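Local atomic coordinates of Mgp-operon protein 3 (Mycoplasma pneumoniae, PDB entry 6RJ1), a protein that is the extracellular P40/P90 protein of the mycoplasma surface, which acts in cell adhesion and probably binds host sugars. Residues P137-G145 with G155-D163; D517-L528 with K645-L653. All coordinates share one frame; numbering follows the deposited sequence.

Contact 1: P137-G145 with G155-D163; sequences PYVKQESQG and GSLYKTLQD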
ATOM      1  N   PRO A 137       0.943  19.082   1.995  1.00 65.26           N
ATOM      2  CA  PRO A 137       0.169  19.158   3.249  1.00 64.90           C
ATOM      3  C   PRO A 137       0.768  20.201   4.199  1.00 70.15           C
ATOM      4  O   PRO A 137       1.917  20.610   3.997  1.00 69.42           O
ATOM      5  CB  PRO A 137       0.271  17.744   3.815  1.00 65.91           C
ATOM      6  CG  PRO A 137       1.512  17.194   3.234  1.00 70.37           C
ATOM      7  CD  PRO A 137       1.628  17.780   1.866  1.00 66.13           C
ATOM      8  N   TYR A 138      -0.002  20.656   5.205  1.00 67.63           N
ATOM      9  CA  TYR A 138       0.526  21.652   6.127  1.00 67.87           C
ATOM     10  C   TYR A 138       1.157  21.044   7.385  1.00 73.14           C
ATOM     11  O   TYR A 138       0.581  20.160   8.019  1.00 72.69           O
ATOM     12  CB  TYR A 138      -0.526  22.716   6.478  1.00 69.29           C
ATOM     13  CG  TYR A 138       0.003  23.829   7.361  1.00 71.49           C
ATOM     14  CD1 TYR A 138       0.589  24.966   6.810  1.00 73.81           C
ATOM     15  CD2 TYR A 138      -0.078  23.747   8.746  1.00 72.30           C
ATOM     16  CE1 TYR A 138       1.087  25.989   7.620  1.00 74.38           C
ATOM     17  CE2 TYR A 138       0.449  24.743   9.564  1.00 73.40           C
ATOM     18  CZ  TYR A 138       1.015  25.871   8.997  1.00 81.48           C
ATOM     19  OH  TYR A 138       1.501  26.860   9.815  1.00 86.40           O
ATOM     20  N   VAL A 139       2.340  21.561   7.746  1.00 70.91           N
ATOM     21  CA  VAL A 139       3.092  21.216   8.951  1.00 71.72           C
ATOM     22  C   VAL A 139       3.866  22.463   9.392  1.00 79.39           C
ATOM     23  O   VAL A 139       4.712  22.966   8.651  1.00 78.41           O
ATOM     24  CB  VAL A 139       3.924  19.906   8.869  1.00 75.04           C
ATOM     25  CG1 VAL A 139       4.997  19.956   7.782  1.00 74.74           C
ATOM     26  CG2 VAL A 139       4.522  19.547  10.222  1.00 74.69           C
ATOM     27  N   LYS A 140       3.496  23.013  10.556  1.00 80.03           N
ATOM     28  CA  LYS A 140       4.048  24.263  11.072  1.00 81.93           C
ATOM     29  C   LYS A 140       5.476  24.108  11.586  1.00 90.38           C
ATOM     30  O   LYS A 140       5.742  23.230  12.409  1.00 89.29           O
ATOM     31  CB  LYS A 140       3.092  24.873  12.125  1.00 84.43           C
ATOM     32  CG  LYS A 140       3.610  26.076  12.919  1.00 97.21           C
ATOM     33  CD  LYS A 140       3.637  25.748  14.422  1.00106.81           C
ATOM     34  CE  LYS A 140       4.087  26.885  15.307  1.00115.32           C
ATOM     35  NZ  LYS A 140       3.020  27.905  15.492  1.00122.41           N
ATOM     36  N   GLN A 141       6.389  24.969  11.082  1.00 91.51           N
ATOM     37  CA  GLN A 141       7.794  25.030  11.498  1.00 93.53           C
ATOM     38  C   GLN A 141       7.773  25.546  12.925  1.00104.19           C
ATOM     39  O   GLN A 141       7.200  26.607  13.182  1.00104.99           O
ATOM     40  CB  GLN A 141       8.595  25.958  10.579  1.00 94.44           C
ATOM     41  CG  GLN A 141       9.857  25.300  10.062  1.00105.55           C
ATOM     42  CD  GLN A 141      10.695  26.231   9.235  1.00122.72           C
ATOM     43  OE1 GLN A 141      11.794  26.618   9.640  1.00123.97           O
ATOM     44  NE2 GLN A 141      10.211  26.594   8.048  1.00105.77           N
ATOM     45  N   GLU A 142       8.311  24.764  13.864  1.00105.24           N
ATOM     46  CA  GLU A 142       8.198  25.059  15.283  1.00107.70           C
ATOM     47  C   GLU A 142       9.076  26.233  15.765  1.00119.06           C
ATOM     48  O   GLU A 142       8.717  27.368  15.462  1.00119.38           O
ATOM     49  CB  GLU A 142       8.395  23.789  16.112  1.00108.77           C
ATOM     50  CG  GLU A 142       7.268  22.812  15.828  1.00114.91           C
ATOM     51  CD  GLU A 142       6.858  21.892  16.954  1.00128.00           C
ATOM     52  OE1 GLU A 142       7.747  21.248  17.555  1.00114.04           O
ATOM     53  OE2 GLU A 142       5.639  21.793  17.214  1.00122.88           O
ATOM     54  N   SER A 143      10.172  25.969  16.526  1.00119.68           N
ATOM     55  CA  SER A 143      11.136  26.875  17.195  1.00121.09           C
ATOM     56  C   SER A 143      11.253  26.389  18.646  1.00128.57           C
ATOM     57  O   SER A 143      12.188  26.765  19.356  1.00128.32           O
ATOM     58  CB  SER A 143      10.672  28.333  17.199  1.00125.09           C
ATOM     59  OG  SER A 143      10.849  28.976  15.946  1.00135.25           O
ATOM     60  N   GLN A 144      10.284  25.535  19.064  1.00127.56           N
ATOM     61  CA  GLN A 144      10.128  24.930  20.393  1.00128.37           C
ATOM     62  C   GLN A 144      11.092  23.741  20.599  1.00133.54           C
ATOM     63  O   GLN A 144      10.660  22.591  20.747  1.00133.21           O
ATOM     64  CB  GLN A 144       8.654  24.516  20.621  1.00129.90           C
ATOM     65  CG  GLN A 144       7.663  25.683  20.621  1.00146.63           C
ATOM     66  CD  GLN A 144       6.453  25.418  19.754  1.00163.29           C
ATOM     67  OE1 GLN A 144       6.511  25.456  18.518  1.00155.22           O
ATOM     68  NE2 GLN A 144       5.320  25.164  20.390  1.00157.85           N
ATOM     69  N   GLY A 145      12.389  24.049  20.606  1.00130.78           N
ATOM     70  CA  GLY A 145      13.468  23.082  20.786  1.00164.59           C
ATOM     71  C   GLY A 145      14.845  23.683  20.588  1.00192.15           C
ATOM     72  O   GLY A 145      15.090  24.837  20.950  1.00151.27           O
ATOM     73  N   GLY A 155       0.767  17.515  21.051  1.00 81.61           N
ATOM     74  CA  GLY A 155       1.523  16.706  20.104  1.00 80.13           C
ATOM     75  C   GLY A 155       2.041  17.489  18.913  1.00 81.49           C
ATOM     76  O   GLY A 155       1.422  18.471  18.488  1.00 81.48           O
ATOM     77  N   SER A 156       3.182  17.053  18.358  1.00 75.19           N
ATOM     78  CA  SER A 156       3.821  17.717  17.226  1.00 73.12           C
ATOM     79  C   SER A 156       4.184  16.785  16.076  1.00 71.80           C
ATOM     80  O   SER A 156       5.109  15.974  16.196  1.00 71.59           O
ATOM     81  CB  SER A 156       5.050  18.492  17.692  1.00 77.20           C
ATOM     82  OG  SER A 156       5.801  19.002  16.603  1.00 87.86           O
ATOM     83  N   LEU A 157       3.493  16.954  14.938  1.00 64.61           N
ATOM     84  CA  LEU A 157       3.768  16.218  13.711  1.00 63.20           C
ATOM     85  C   LEU A 157       5.144  16.635  13.178  1.00 67.60           C
ATOM     86  O   LEU A 157       5.892  15.788  12.691  1.00 67.21           O
ATOM     87  CB  LEU A 157       2.662  16.477  12.680  1.00 62.68           C
ATOM     88  CG  LEU A 157       2.810  15.890  11.262  1.00 66.80           C
ATOM     89  CD1 LEU A 157       3.018  14.368  11.271  1.00 66.25           C
ATOM     90  CD2 LEU A 157       1.606  16.219  10.438  1.00 68.99           C
ATOM     91  N   TYR A 158       5.497  17.923  13.333  1.00 65.04           N
ATOM     92  CA  TYR A 158       6.794  18.466  12.934  1.00 65.26           C
ATOM     93  C   TYR A 158       7.953  17.683  13.581  1.00 69.33           C
ATOM     94  O   TYR A 158       8.909  17.318  12.889  1.00 69.08           O
ATOM     95  CB  TYR A 158       6.893  19.968  13.255  1.00 66.24           C
ATOM     96  CG  TYR A 158       8.219  20.555  12.830  1.00 67.93           C
ATOM     97  CD1 TYR A 158       8.475  20.850  11.495  1.00 70.10           C
ATOM     98  CD2 TYR A 158       9.245  20.746  13.749  1.00 68.56           C
ATOM     99  CE1 TYR A 158       9.714  21.343  11.089  1.00 70.08           C
ATOM    100  CE2 TYR A 158      10.484  21.246  13.354  1.00 69.31           C
ATOM    101  CZ  TYR A 158      10.719  21.522  12.019  1.00 75.00           C
ATOM    102  OH  TYR A 158      11.935  21.984  11.607  1.00 76.34           O
ATOM    103  N   LYS A 159       7.848  17.411  14.894  1.00 65.11           N
ATOM    104  CA  LYS A 159       8.856  16.671  15.648  1.00 64.46           C
ATOM    105  C   LYS A 159       9.042  15.259  15.103  1.00 67.74           C
ATOM    106  O   LYS A 159      10.182  14.807  14.989  1.00 67.35           O
ATOM    107  CB  LYS A 159       8.534  16.665  17.151  1.00 66.62           C
ATOM    108  CG  LYS A 159       8.825  17.994  17.828  1.00 78.29           C
ATOM    109  CD  LYS A 159       8.813  17.879  19.340  1.00 88.92           C
ATOM    110  CE  LYS A 159       9.029  19.215  20.015  1.00 95.71           C
ATOM    111  NZ  LYS A 159       7.770  20.005  20.091  1.00106.26           N
ATOM    112  N   THR A 160       7.929  14.593  14.710  1.00 64.11           N
ATOM    113  CA  THR A 160       7.932  13.244  14.124  1.00 63.34           C
ATOM    114  C   THR A 160       8.664  13.252  12.787  1.00 67.36           C
ATOM    115  O   THR A 160       9.481  12.366  12.539  1.00 68.06           O
ATOM    116  CB  THR A 160       6.491  12.721  13.913  1.00 67.21           C
ATOM    117  OG1 THR A 160       5.735  12.860  15.113  1.00 63.02           O
ATOM    118  CG2 THR A 160       6.448  11.260  13.426  1.00 65.16           C
ATOM    119  N   LEU A 161       8.354  14.245  11.927  1.00 62.22           N
ATOM    120  CA  LEU A 161       8.924  14.376  10.593  1.00 61.48           C
ATOM    121  C   LEU A 161      10.419  14.652  10.596  1.00 66.27           C
ATOM    122  O   LEU A 161      11.124  14.215   9.684  1.00 66.85           O
ATOM    123  CB  LEU A 161       8.158  15.416   9.773  1.00 61.27           C
ATOM    124  CG  LEU A 161       6.675  15.100   9.508  1.00 65.55           C
ATOM    125  CD1 LEU A 161       5.956  16.302   8.950  1.00 65.08           C
ATOM    126  CD2 LEU A 161       6.498  13.871   8.605  1.00 68.41           C
ATOM    127  N   GLN A 162      10.913  15.310  11.649  1.00 63.28           N
ATOM    128  CA  GLN A 162      12.333  15.613  11.817  1.00 63.36           C
ATOM    129  C   GLN A 162      13.156  14.340  11.970  1.00 67.60           C
ATOM    130  O   GLN A 162      14.280  14.276  11.467  1.00 68.46           O
ATOM    131  CB  GLN A 162      12.563  16.508  13.034  1.00 64.54           C
ATOM    132  CG  GLN A 162      12.177  17.948  12.820  1.00 76.51           C
ATOM    133  CD  GLN A 162      12.827  18.825  13.852  1.00 91.55           C
ATOM    134  OE1 GLN A 162      13.852  19.466  13.595  1.00 88.98           O
ATOM    135  NE2 GLN A 162      12.240  18.872  15.039  1.00 74.89           N
ATOM    136  N   ASP A 163      12.588  13.328  12.646  1.00 62.33           N
ATOM    137  CA  ASP A 163      13.253  12.055  12.908  1.00 61.11           C
ATOM    138  C   ASP A 163      12.728  10.901  12.077  1.00 63.10           C
ATOM    139  O   ASP A 163      13.284   9.805  12.153  1.00 63.05           O
ATOM    140  CB  ASP A 163      13.167  11.715  14.402  1.00 63.20           C
ATOM    141  CG  ASP A 163      14.189  12.413  15.278  1.00 78.56           C
ATOM    142  OD1 ASP A 163      15.271  12.794  14.749  1.00 79.20           O
ATOM    143  OD2 ASP A 163      13.924  12.558  16.503  1.00 86.93           O
TER
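The N-terminal end of helix 157-163 carries this contact: its first two turns pack against the loop 137-145, and Ser-156 sits at the N-cap. The OG of Ser-156, turned anti to the backbone N (chi1 172°), accepts from Lys-159 N at 3.1 Å and so closes the cap. The same hydroxyl makes a weak hydrogen bond to Glu-142 OE2, 2.9 Å from Ser-156 OG. The other carboxylate oxygen forms a salt bridge, Glu-142 OE1 to Lys-159 NZ at 2.8 Å; the ammonium arrives on the syn side, 16° out of the carboxylate plane. The Glu-142 carboxylate thus bridges cap and first turn, where the helix dipole would probably favour its negative charge. Its CG passes 3.5 Å from Tyr-158 CD2, the glutamate and tyrosine side chains running past each other in opposite directions. Over one face of the tyrosine ring lies the loop backbone, Glu-142 N above the centre and Gln-141 CA nearer the rim. Beside this polar part Val-139 packs on Leu-157, Tyr-158 and Leu-161: its CG2 meets Leu-161 CD1 tip to tip at 3.8 Å and lies 3.9 Å from Tyr-158 CB. Beyond the two segments, Tyr-158 OH is hydrogen-bonded to Gln-67 O, Val-139 pairs through its backbone with Ala-81, and Leu-157 and Leu-161 rest on Trp-492 of strand 487-492.

Contact 2: D517-L528 with K645-L653; sequences DDSNSDSKNSNL and KATAKIASL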
ATOM      1  N   ASP A 517       4.327   7.406  27.509  1.00 72.31           N
ATOM      2  CA  ASP A 517       4.220   7.279  28.961  1.00 73.69           C
ATOM      3  C   ASP A 517       4.045   8.644  29.589  1.00 79.21           C
ATOM      4  O   ASP A 517       4.604   9.620  29.087  1.00 79.86           O
ATOM      5  CB  ASP A 517       5.426   6.541  29.575  1.00 75.96           C
ATOM      6  CG  ASP A 517       5.215   6.070  31.010  1.00 91.14           C
ATOM      7  OD1 ASP A 517       4.045   6.024  31.463  1.00 93.90           O
ATOM      8  OD2 ASP A 517       6.213   5.749  31.678  1.00 97.63           O
ATOM      9  N   ASP A 518       3.264   8.716  30.679  1.00 75.94           N
ATOM     10  CA  ASP A 518       3.007   9.964  31.401  1.00 76.34           C
ATOM     11  C   ASP A 518       4.300  10.592  31.942  1.00 80.51           C
ATOM     12  O   ASP A 518       4.415  11.816  31.967  1.00 81.39           O
ATOM     13  CB  ASP A 518       2.011   9.734  32.554  1.00 78.67           C
ATOM     14  CG  ASP A 518       0.575   9.420  32.148  1.00 92.74           C
ATOM     15  OD1 ASP A 518       0.074  10.048  31.181  1.00 93.50           O
ATOM     16  OD2 ASP A 518      -0.059   8.569  32.820  1.00100.05           O
ATOM     17  N   SER A 519       5.271   9.748  32.360  1.00 75.76           N
ATOM     18  CA  SER A 519       6.579  10.150  32.896  1.00 74.09           C
ATOM     19  C   SER A 519       7.527  10.688  31.823  1.00 75.80           C
ATOM     20  O   SER A 519       8.513  11.331  32.160  1.00 75.91           O
ATOM     21  CB  SER A 519       7.235   8.982  33.627  1.00 77.09           C
ATOM     22  OG  SER A 519       7.472   7.878  32.768  1.00 85.78           O
ATOM     23  N   ASN A 520       7.250  10.409  30.544  1.00 71.48           N
ATOM     24  CA  ASN A 520       8.105  10.871  29.461  1.00 71.37           C
ATOM     25  C   ASN A 520       7.569  12.133  28.817  1.00 77.78           C
ATOM     26  O   ASN A 520       6.398  12.206  28.443  1.00 77.78           O
ATOM     27  CB  ASN A 520       8.327   9.769  28.416  1.00 68.13           C
ATOM     28  CG  ASN A 520       9.503   9.997  27.489  1.00 83.04           C
ATOM     29  OD1 ASN A 520       9.629  11.031  26.817  1.00 77.99           O
ATOM     30  ND2 ASN A 520      10.382   9.021  27.407  1.00 72.59           N
ATOM     31  N   SER A 521       8.450  13.128  28.688  1.00 76.00           N
ATOM     32  CA  SER A 521       8.183  14.407  28.030  1.00 76.42           C
ATOM     33  C   SER A 521       9.459  14.901  27.347  1.00 81.70           C
ATOM     34  O   SER A 521       9.739  16.099  27.326  1.00 81.55           O
ATOM     35  CB  SER A 521       7.592  15.434  29.001  1.00 79.22           C
ATOM     36  OG  SER A 521       8.215  15.437  30.274  1.00 85.54           O
ATOM     37  N   ASP A 522      10.231  13.950  26.783  1.00 79.09           N
ATOM     38  CA  ASP A 522      11.475  14.216  26.075  1.00 79.26           C
ATOM     39  C   ASP A 522      11.139  14.499  24.618  1.00 82.15           C
ATOM     40  O   ASP A 522      10.450  13.701  23.974  1.00 80.48           O
ATOM     41  CB  ASP A 522      12.426  13.010  26.203  1.00 81.73           C
ATOM     42  CG  ASP A 522      13.892  13.341  25.995  1.00 98.78           C
ATOM     43  OD1 ASP A 522      14.233  13.919  24.928  1.00100.96           O
ATOM     44  OD2 ASP A 522      14.705  13.012  26.887  1.00105.97           O
ATOM     45  N   SER A 523      11.618  15.647  24.108  1.00 79.51           N
ATOM     46  CA  SER A 523      11.383  16.091  22.727  1.00 79.11           C
ATOM     47  C   SER A 523      11.904  15.128  21.652  1.00 79.18           C
ATOM     48  O   SER A 523      11.350  15.113  20.546  1.00 77.68           O
ATOM     49  CB  SER A 523      11.951  17.487  22.510  1.00 84.48           C
ATOM     50  OG  SER A 523      11.198  18.424  23.262  1.00 98.67           O
ATOM     51  N   LYS A 524      12.947  14.321  21.976  1.00 73.54           N
ATOM     52  CA  LYS A 524      13.518  13.352  21.046  1.00 72.88           C
ATOM     53  C   LYS A 524      12.703  12.042  20.937  1.00 72.56           C
ATOM     54  O   LYS A 524      12.937  11.260  20.008  1.00 71.64           O
ATOM     55  CB  LYS A 524      14.997  13.090  21.339  1.00 76.85           C
ATOM     56  CG  LYS A 524      15.892  14.065  20.603  1.00 97.17           C
ATOM     57  CD  LYS A 524      17.193  13.397  20.155  1.00108.97           C
ATOM     58  CE  LYS A 524      17.772  14.034  18.909  1.00117.32           C
ATOM     59  NZ  LYS A 524      16.858  14.015  17.722  1.00120.43           N
ATOM     60  N   ASN A 525      11.705  11.849  21.832  1.00 65.88           N
ATOM     61  CA  ASN A 525      10.752  10.742  21.789  1.00 64.09           C
ATOM     62  C   ASN A 525       9.625  11.279  20.896  1.00 65.94           C
ATOM     63  O   ASN A 525       8.526  11.596  21.349  1.00 64.65           O
ATOM     64  CB  ASN A 525      10.264  10.384  23.201  1.00 64.22           C
ATOM     65  CG  ASN A 525       9.332   9.196  23.256  1.00 75.38           C
ATOM     66  OD1 ASN A 525       9.630   8.114  22.754  1.00 64.08           O
ATOM     67  ND2 ASN A 525       8.181   9.374  23.882  1.00 67.49           N
ATOM     68  N   SER A 526       9.956  11.421  19.610  1.00 62.79           N
ATOM     69  CA  SER A 526       9.160  12.026  18.550  1.00 62.02           C
ATOM     70  C   SER A 526       8.187  11.098  17.811  1.00 65.43           C
ATOM     71  O   SER A 526       7.441  11.607  16.979  1.00 66.75           O
ATOM     72  CB  SER A 526      10.089  12.709  17.552  1.00 65.25           C
ATOM     73  OG  SER A 526      11.156  11.857  17.163  1.00 73.32           O
ATOM     74  N   ASN A 527       8.141   9.775  18.119  1.00 59.53           N
ATOM     75  CA  ASN A 527       7.223   8.811  17.471  1.00 57.69           C
ATOM     76  C   ASN A 527       5.757   9.272  17.441  1.00 59.88           C
ATOM     77  O   ASN A 527       5.330  10.003  18.344  1.00 60.35           O
ATOM     78  CB  ASN A 527       7.312   7.443  18.136  1.00 56.28           C
ATOM     79  CG  ASN A 527       6.750   7.408  19.541  1.00 63.11           C
ATOM     80  OD1 ASN A 527       5.532   7.384  19.755  1.00 53.74           O
ATOM     81  ND2 ASN A 527       7.622   7.383  20.529  1.00 51.06           N
ATOM     82  N   LEU A 528       4.984   8.794  16.441  1.00 54.31           N
ATOM     83  CA  LEU A 528       3.575   9.133  16.230  1.00 53.64           C
ATOM     84  C   LEU A 528       2.649   8.921  17.434  1.00 58.67           C
ATOM     85  O   LEU A 528       1.752   9.749  17.641  1.00 58.77           O
ATOM     86  CB  LEU A 528       3.008   8.391  15.021  1.00 53.62           C
ATOM     87  CG  LEU A 528       3.549   8.810  13.654  1.00 57.33           C
ATOM     88  CD1 LEU A 528       3.689   7.629  12.756  1.00 56.74           C
ATOM     89  CD2 LEU A 528       2.708   9.880  13.017  1.00 57.58           C
ATOM     90  N   LYS A 645      12.014   4.679  31.092  1.00 69.27           N
ATOM     91  CA  LYS A 645      10.734   5.210  30.609  1.00 68.97           C
ATOM     92  C   LYS A 645      10.677   6.750  30.542  1.00 74.87           C
ATOM     93  O   LYS A 645      10.144   7.291  29.580  1.00 75.25           O
ATOM     94  CB  LYS A 645       9.550   4.648  31.414  1.00 69.95           C
ATOM     95  CG  LYS A 645       9.285   3.173  31.133  1.00 76.01           C
ATOM     96  CD  LYS A 645       7.812   2.795  31.197  1.00 79.45           C
ATOM     97  CE  LYS A 645       7.357   2.367  32.577  1.00 86.82           C
ATOM     98  NZ  LYS A 645       6.054   1.653  32.534  1.00 96.12           N
ATOM     99  N   ALA A 646      11.229   7.446  31.538  1.00 71.90           N
ATOM    100  CA  ALA A 646      11.224   8.908  31.578  1.00 71.45           C
ATOM    101  C   ALA A 646      12.211   9.550  30.596  1.00 76.05           C
ATOM    102  O   ALA A 646      11.988  10.676  30.154  1.00 75.53           O
ATOM    103  CB  ALA A 646      11.511   9.384  32.989  1.00 71.64           C
ATOM    104  N   THR A 647      13.291   8.829  30.255  1.00 73.22           N
ATOM    105  CA  THR A 647      14.385   9.311  29.409  1.00 72.86           C
ATOM    106  C   THR A 647      14.415   8.699  27.979  1.00 73.27           C
ATOM    107  O   THR A 647      15.294   9.053  27.188  1.00 72.30           O
ATOM    108  CB  THR A 647      15.717   9.106  30.172  1.00 87.43           C
ATOM    109  OG1 THR A 647      16.764   9.818  29.508  1.00 96.27           O
ATOM    110  CG2 THR A 647      16.097   7.628  30.356  1.00 84.08           C
ATOM    111  N   ALA A 648      13.460   7.803  27.657  1.00 67.93           N
ATOM    112  CA  ALA A 648      13.362   7.110  26.366  1.00 66.20           C
ATOM    113  C   ALA A 648      13.140   8.057  25.193  1.00 69.84           C
ATOM    114  O   ALA A 648      12.408   9.038  25.322  1.00 69.65           O
ATOM    115  CB  ALA A 648      12.263   6.066  26.414  1.00 66.41           C
ATOM    116  N   LYS A 649      13.798   7.761  24.050  1.00 65.66           N
ATOM    117  CA  LYS A 649      13.738   8.545  22.814  1.00 64.57           C
ATOM    118  C   LYS A 649      13.419   7.628  21.642  1.00 67.81           C
ATOM    119  O   LYS A 649      14.331   7.110  20.993  1.00 68.43           O
ATOM    120  CB  LYS A 649      15.063   9.283  22.562  1.00 67.02           C
ATOM    121  CG  LYS A 649      15.525  10.185  23.694  1.00 79.22           C
ATOM    122  CD  LYS A 649      16.985  10.587  23.544  1.00 86.03           C
ATOM    123  CE  LYS A 649      17.678  10.699  24.874  1.00 99.67           C
ATOM    124  NZ  LYS A 649      17.120  11.786  25.726  1.00109.92           N
ATOM    125  N   ILE A 650      12.120   7.383  21.400  1.00 62.26           N
ATOM    126  CA  ILE A 650      11.652   6.527  20.312  1.00 60.92           C
ATOM    127  C   ILE A 650      11.040   7.391  19.199  1.00 62.96           C
ATOM    128  O   ILE A 650      10.095   8.130  19.451  1.00 62.15           O
ATOM    129  CB  ILE A 650      10.692   5.392  20.819  1.00 63.32           C
ATOM    130  CG1 ILE A 650      11.328   4.471  21.914  1.00 63.36           C
ATOM    131  CG2 ILE A 650      10.122   4.560  19.669  1.00 62.42           C
ATOM    132  CD1 ILE A 650      12.817   4.009  21.871  1.00 67.26           C
ATOM    133  N   ALA A 651      11.602   7.308  17.983  1.00 58.00           N
ATOM    134  CA  ALA A 651      11.142   8.050  16.811  1.00 56.61           C
ATOM    135  C   ALA A 651      10.340   7.131  15.899  1.00 60.58           C
ATOM    136  O   ALA A 651      10.239   5.947  16.196  1.00 60.76           O
ATOM    137  CB  ALA A 651      12.328   8.618  16.071  1.00 56.98           C
ATOM    138  N   SER A 652       9.754   7.660  14.810  1.00 56.91           N
ATOM    139  CA  SER A 652       8.934   6.873  13.877  1.00 56.02           C
ATOM    140  C   SER A 652       9.686   6.418  12.639  1.00 58.82           C
ATOM    141  O   SER A 652      10.539   7.138  12.111  1.00 58.09           O
ATOM    142  CB  SER A 652       7.674   7.633  13.472  1.00 58.14           C
ATOM    143  OG  SER A 652       6.666   7.547  14.465  1.00 64.21           O
ATOM    144  N   LEU A 653       9.319   5.228  12.151  1.00 54.21           N
ATOM    145  CA  LEU A 653       9.910   4.605  10.981  1.00 53.50           C
ATOM    146  C   LEU A 653       8.798   3.986  10.107  1.00 56.82           C
ATOM    147  O   LEU A 653       7.967   3.231  10.614  1.00 56.98           O
ATOM    148  CB  LEU A 653      10.919   3.543  11.477  1.00 53.62           C
ATOM    149  CG  LEU A 653      11.593   2.624  10.458  1.00 57.90           C
ATOM    150  CD1 LEU A 653      13.006   2.323  10.893  1.00 58.44           C
ATOM    151  CD2 LEU A 653      10.823   1.317  10.300  1.00 57.12           C
TER
HETATM  152  O   HOH W   1       9.874  10.397  14.405  1.00 55.94           O
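Asn-520 grips the loop ahead of strand 650-654 with a single amide. From its CB, 3.3 Å from Lys-645 O, the chain runs to CG, 3.5 Å from the same oxygen and anti to the backbone N (chi1 -163°), where it forks. OD1 turns back to its own segment and accepts from Asp-522 N, an Asx turn. ND2 crosses to the other segment and gives two hydrogen bonds, to Lys-645 O at 2.8 Å and to Ala-648 O at 2.9 Å, the second in the amide plane and the straighter, at 166°. Both amide atoms are thereby used, which should fix the rotation of the group, with ND2 bridging two carbonyls. Asp-522 makes a second Asx turn with OD1, while its OD2 meets Lys-649 NZ in a salt bridge whose hydrogen bond is weak. Nearer the strand, Asn-525 OD1 takes Ile-650 N at 2.9 Å on a lone pair in the carbonyl plane. Ile-650 O is gripped twice by Asn-527, by its N in the carbonyl plane and by ND2 (2.8 Å) from above that plane. Ser-652 OG accepts from Leu-528 N at 2.9 Å. The loop 517-528 thus follows residues 645-649 and then, from Asn-525 to Leu-528, strand 650-654, whose backbone also pairs with strand 549-563 and, at Ser-652, with Leu-165 of strand 165-167; helix 157-163 covers Ser-652 and Leu-528 through Thr-160.

Along the chain, contact 1 comes first, closing a short loop between strand 125-135 and helix 157-163 that includes the unmodelled residues 146-153. Contact 2 opens much later and spans 116 intervening residues, joining the loop after helix 503-511 to strand 650-654. The two loops follow in series, neither nesting nor crossing, yet they meet in space, with centres about 14 Å apart. Helix 157-163 is the shared wall: Thr-160 OG1 lies 2.8 Å from Ser-526 O and Asp-163 OD2 lies 2.9 Å from Ser-526 OG, both probable hydrogen bonds. Together they tie the sheet containing strands 125-135 and 487-492 to the mixed sheet containing strand 650-654.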